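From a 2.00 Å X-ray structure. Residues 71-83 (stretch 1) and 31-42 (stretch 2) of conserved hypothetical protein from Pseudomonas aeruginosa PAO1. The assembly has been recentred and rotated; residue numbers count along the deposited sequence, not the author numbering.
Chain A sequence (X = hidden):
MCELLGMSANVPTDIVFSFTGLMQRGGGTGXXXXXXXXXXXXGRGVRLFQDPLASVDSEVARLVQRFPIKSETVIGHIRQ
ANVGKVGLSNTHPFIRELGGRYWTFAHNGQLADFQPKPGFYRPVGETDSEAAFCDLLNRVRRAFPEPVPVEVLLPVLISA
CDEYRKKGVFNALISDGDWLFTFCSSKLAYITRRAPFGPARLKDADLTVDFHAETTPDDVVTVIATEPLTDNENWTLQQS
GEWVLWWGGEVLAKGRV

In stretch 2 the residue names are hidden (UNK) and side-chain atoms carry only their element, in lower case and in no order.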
# COMPACT_ATOMS: atom_id res chain seq x y z
N SER A 71 6.72 13.59 5.38
CA SER A 71 5.36 13.51 5.90
C SER A 71 5.18 13.98 7.34
O SER A 71 6.14 14.37 8.01
CB SER A 71 4.82 12.09 5.77
OG SER A 71 5.70 11.15 6.33
N GLU A 72 3.92 14.02 7.77
CA GLU A 72 3.57 14.43 9.13
C GLU A 72 3.28 13.23 10.00
O GLU A 72 3.33 13.33 11.22
CB GLU A 72 2.34 15.34 9.12
CG GLU A 72 2.52 16.61 8.31
CD GLU A 72 1.35 17.58 8.48
OE1 GLU A 72 1.61 18.77 8.67
OE2 GLU A 72 0.19 17.15 8.41
N THR A 73 3.01 12.08 9.38
CA THR A 73 2.69 10.86 10.10
C THR A 73 3.41 9.63 9.54
O THR A 73 3.20 9.25 8.38
CB THR A 73 1.16 10.58 10.10
OG1 THR A 73 0.47 11.78 10.48
CG2 THR A 73 0.81 9.46 11.07
N VAL A 74 4.21 9.00 10.38
CA VAL A 74 4.97 7.82 9.99
C VAL A 74 4.79 6.72 11.02
O VAL A 74 4.90 6.97 12.21
CB VAL A 74 6.47 8.15 9.90
CG1 VAL A 74 7.27 6.88 9.60
CG2 VAL A 74 6.70 9.22 8.84
N ILE A 75 4.45 5.53 10.56
CA ILE A 75 4.30 4.37 11.42
C ILE A 75 5.12 3.25 10.79
O ILE A 75 4.98 2.96 9.60
CB ILE A 75 2.82 3.89 11.55
CG1 ILE A 75 2.03 4.79 12.49
CG2 ILE A 75 2.76 2.47 12.10
CD1 ILE A 75 0.67 4.25 12.85
N GLY A 76 5.96 2.61 11.59
CA GLY A 76 6.79 1.54 11.08
C GLY A 76 7.10 0.49 12.13
O GLY A 76 6.91 0.72 13.33
N HIS A 77 7.54 -0.67 11.66
CA HIS A 77 7.90 -1.77 12.54
C HIS A 77 9.12 -2.46 11.94
O HIS A 77 9.03 -3.09 10.89
CB HIS A 77 6.78 -2.79 12.64
CG HIS A 77 6.88 -3.79 13.74
ND1 HIS A 77 8.08 -4.08 14.37
CD2 HIS A 77 5.95 -4.58 14.33
CE1 HIS A 77 7.88 -5.00 15.30
NE2 HIS A 77 6.60 -5.32 15.30
N ILE A 78 10.26 -2.32 12.60
CA ILE A 78 11.51 -2.91 12.13
C ILE A 78 11.84 -4.16 12.95
O ILE A 78 11.42 -4.29 14.10
CB ILE A 78 12.66 -1.88 12.25
CG1 ILE A 78 12.23 -0.54 11.65
CG2 ILE A 78 13.92 -2.39 11.55
CD1 ILE A 78 11.80 -0.59 10.20
N ARG A 79 12.61 -5.07 12.35
CA ARG A 79 13.03 -6.30 13.01
C ARG A 79 11.88 -7.02 13.69
O ARG A 79 11.90 -7.28 14.90
CB ARG A 79 14.18 -6.05 13.99
CG ARG A 79 15.50 -5.70 13.31
CD ARG A 79 16.69 -5.66 14.29
NE ARG A 79 16.56 -4.60 15.28
CZ ARG A 79 16.20 -4.80 16.55
NH1 ARG A 79 16.11 -3.77 17.38
NH2 ARG A 79 15.94 -6.02 16.99
N GLN A 80 10.88 -7.37 12.90
CA GLN A 80 9.71 -8.07 13.39
C GLN A 80 10.08 -9.53 13.63
O GLN A 80 10.63 -10.19 12.75
CB GLN A 80 8.59 -7.96 12.37
CG GLN A 80 8.25 -6.51 12.04
CD GLN A 80 7.24 -6.35 10.94
OE1 GLN A 80 6.48 -7.27 10.64
NE2 GLN A 80 7.20 -5.17 10.34
N ALA A 81 9.80 -10.00 14.84
CA ALA A 81 10.10 -11.37 15.24
C ALA A 81 9.79 -12.39 14.16
O ALA A 81 8.69 -12.39 13.59
CB ALA A 81 9.36 -11.73 16.53
N ASN A 82 10.77 -13.24 13.89
CA ASN A 82 10.65 -14.30 12.87
C ASN A 82 9.65 -15.37 13.33
O ASN A 82 9.42 -16.36 12.64
CB ASN A 82 12.02 -14.96 12.61
CG ASN A 82 13.16 -13.95 12.47
OD1 ASN A 82 13.72 -13.47 13.46
ND2 ASN A 82 13.55 -13.66 11.23
N VAL A 83 9.10 -15.19 14.53
CA VAL A 83 8.15 -16.12 15.13
C VAL A 83 6.93 -16.46 14.27
O VAL A 83 6.30 -15.57 13.69
CB VAL A 83 7.61 -15.56 16.49
CG1 VAL A 83 6.76 -14.31 16.27
CG2 VAL A 83 6.82 -16.61 17.24
N UNK A 31 23.69 -13.06 7.11
CA UNK A 31 23.38 -13.34 5.72
C UNK A 31 21.92 -12.92 5.46
O UNK A 31 21.55 -12.57 4.35
c UNK A 31 23.87 -14.31 7.87
c UNK A 31 23.59 -14.85 5.62
c UNK A 31 23.19 -15.32 6.98
N UNK A 32 21.12 -12.86 6.53
CA UNK A 32 19.70 -12.48 6.41
C UNK A 32 19.36 -11.13 7.05
O UNK A 32 20.18 -10.54 7.74
c UNK A 32 19.38 -12.96 10.60
c UNK A 32 18.71 -13.37 8.55
c UNK A 32 18.83 -13.54 7.07
c UNK A 32 17.62 -13.31 9.35
n UNK A 32 19.80 -13.15 9.36
n UNK A 32 18.07 -13.05 10.62
N UNK A 33 18.10 -10.72 6.88
CA UNK A 33 17.56 -9.47 7.43
C UNK A 33 16.16 -9.69 7.97
O UNK A 33 15.34 -10.36 7.35
n UNK A 33 19.89 -4.95 4.43
c UNK A 33 16.90 -7.06 6.83
n UNK A 33 18.75 -4.34 6.31
n UNK A 33 17.85 -5.89 4.88
c UNK A 33 17.48 -8.38 6.34
c UNK A 33 18.83 -5.07 5.21
c UNK A 33 16.65 -6.11 5.67
N UNK A 34 15.89 -9.15 9.16
CA UNK A 34 14.58 -9.27 9.77
C UNK A 34 13.56 -8.37 9.08
O UNK A 34 13.87 -7.24 8.69
o UNK A 34 14.90 -11.25 11.67
c UNK A 34 14.63 -8.91 11.26
c UNK A 34 14.96 -10.10 12.14
o UNK A 34 15.27 -9.87 13.33
N UNK A 35 12.33 -8.85 9.02
CA UNK A 35 11.24 -8.11 8.39
C UNK A 35 11.01 -6.68 8.88
O UNK A 35 11.23 -6.38 10.06
N UNK A 36 10.57 -5.81 7.98
CA UNK A 36 10.35 -4.41 8.34
C UNK A 36 9.16 -3.81 7.60
O UNK A 36 8.66 -4.38 6.63
c UNK A 36 12.16 -3.32 4.32
c UNK A 36 10.84 -0.91 4.27
n UNK A 36 12.76 -4.51 4.62
c UNK A 36 11.00 -1.54 5.49
c UNK A 36 12.00 -2.68 3.09
c UNK A 36 12.66 -4.73 5.98
c UNK A 36 12.00 -3.70 6.57
c UNK A 36 11.61 -3.60 8.01
c UNK A 36 11.34 -1.49 3.09
c UNK A 36 11.67 -2.78 5.53
N UNK A 37 8.76 -2.62 8.01
CA UNK A 37 7.64 -1.96 7.37
C UNK A 37 7.61 -0.49 7.73
O UNK A 37 7.84 -0.12 8.88
N UNK A 38 7.35 0.34 6.74
CA UNK A 38 7.30 1.78 6.94
C UNK A 38 6.16 2.37 6.12
O UNK A 38 6.17 2.30 4.89
c UNK A 38 11.14 2.25 6.75
c UNK A 38 9.78 1.91 7.32
c UNK A 38 8.51 3.97 6.67
c UNK A 38 8.61 2.46 6.50
N UNK A 39 5.16 2.91 6.82
CA UNK A 39 4.02 3.53 6.18
C UNK A 39 4.05 4.99 6.57
O UNK A 39 4.46 5.33 7.67
c UNK A 39 2.74 2.88 6.64
N UNK A 40 3.70 5.87 5.64
CA UNK A 40 3.66 7.29 5.92
C UNK A 40 2.62 7.97 5.05
O UNK A 40 2.18 7.40 4.05
c UNK A 40 5.53 8.86 3.50
c UNK A 40 5.04 7.94 5.79
c UNK A 40 6.38 6.69 4.08
c UNK A 40 6.13 8.78 2.23
c UNK A 40 6.86 7.64 1.90
c UNK A 40 5.65 7.82 4.43
c UNK A 40 6.99 6.59 2.82
N UNK A 41 2.20 9.17 5.44
CA UNK A 41 1.17 9.88 4.70
C UNK A 41 1.61 11.07 3.87
O UNK A 41 2.54 11.78 4.22
c UNK A 41 0.04 8.48 7.40
c UNK A 41 -2.45 7.61 6.54
o UNK A 41 -2.42 5.91 8.20
c UNK A 41 0.07 10.31 5.66
c UNK A 41 -0.56 7.40 8.03
c UNK A 41 -1.81 6.98 7.59
c UNK A 41 -0.59 9.14 6.34
c UNK A 41 -1.84 8.69 5.93
N UNK A 42 0.88 11.29 2.79
CA UNK A 42 1.10 12.40 1.87
C UNK A 42 -0.28 12.99 1.60
O UNK A 42 -0.90 12.81 0.55
o UNK A 42 3.27 12.01 -2.33
o UNK A 42 4.45 11.19 -0.67
c UNK A 42 3.53 11.91 -1.11
c UNK A 42 1.65 11.84 0.56
c UNK A 42 2.69 12.70 -0.12
O HOH W 1 1.64 13.70 6.10

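Position 31 has three side-chain carbons that close a ring onto the backbone N. It lies out of reach of stretch 1. It is Pro31.

Position 32 has one carbon and then a five-membered ring of three carbons and two nitrogens. ND2 of Asn82 lies at the ring edge. This is His32.

Position 33 carries three carbons, a nitrogen, and a carbon bearing two more nitrogens. The chain points away from stretch 1 and makes no contact. It is Arg33.

Position 34 has two carbons, the second carrying two oxygens. Its CB lies 3.5 Å from CA of Arg79, and one oxygen accepts a hydrogen bond from ND2 of Asn82 at 2.8 Å. A short acid fits: Asp34. Asn82 is poorly ordered, so this bond deserves some caution.

Position 35 has no side-chain atoms. Its backbone O accepts a hydrogen bond from N of Gln80 at 3.0 Å. It is Gly35.

Position 36 has one carbon, then fused five- and six-membered rings holding eight carbons and one nitrogen. Its CB is 3.7 Å from CD1 of Ile78, while the rings lead away. Only an indole fits: Trp36.

Position 37 is again bare. Its O accepts a hydrogen bond from N of His77 at 2.8 Å and lies 2.9 Å from CA of Gly76. It is Gly37.

Position 38 has four carbons, forked at the first, with one arm two carbons long. It packs near Val74 and Ile78. This is Ile38, whose CG2 is 4.3 Å from CG1 of Val74.

Position 39 has a single carbon. Its backbone pairs with Ile75. It is Ala39.

Position 40 has one carbon and a ring of six carbons. CB lies 3.7 Å from CG2 of Val74 and 3.3 Å from OG of Ser71. With no oxygen on the ring, it is Phe40.

Position 41 has the same ring bearing one oxygen. The ring edge faces O of Thr73. It is Tyr41, and its CD1 is 3.6 Å from CB of Thr73.

Position 42 has three carbons, the third carrying two oxygens. It points away from stretch 1. It is Glu42.

The contact is an antiparallel strand pairing. Ile75 and Ala39 bond in both directions: N of Ile75 to O of Ala39 at 2.9 Å, and N of Ala39 to O of Ile75 at 2.8 Å. N of Tyr41 adds a bond to O of Thr73 at 3.1 Å. Val74, Ile38 and Phe40 share one face and pack there. A water bridges O of Tyr41 and N of Glu72.

Stretch 2, residues 31-42: PHRDGWGIAFYE
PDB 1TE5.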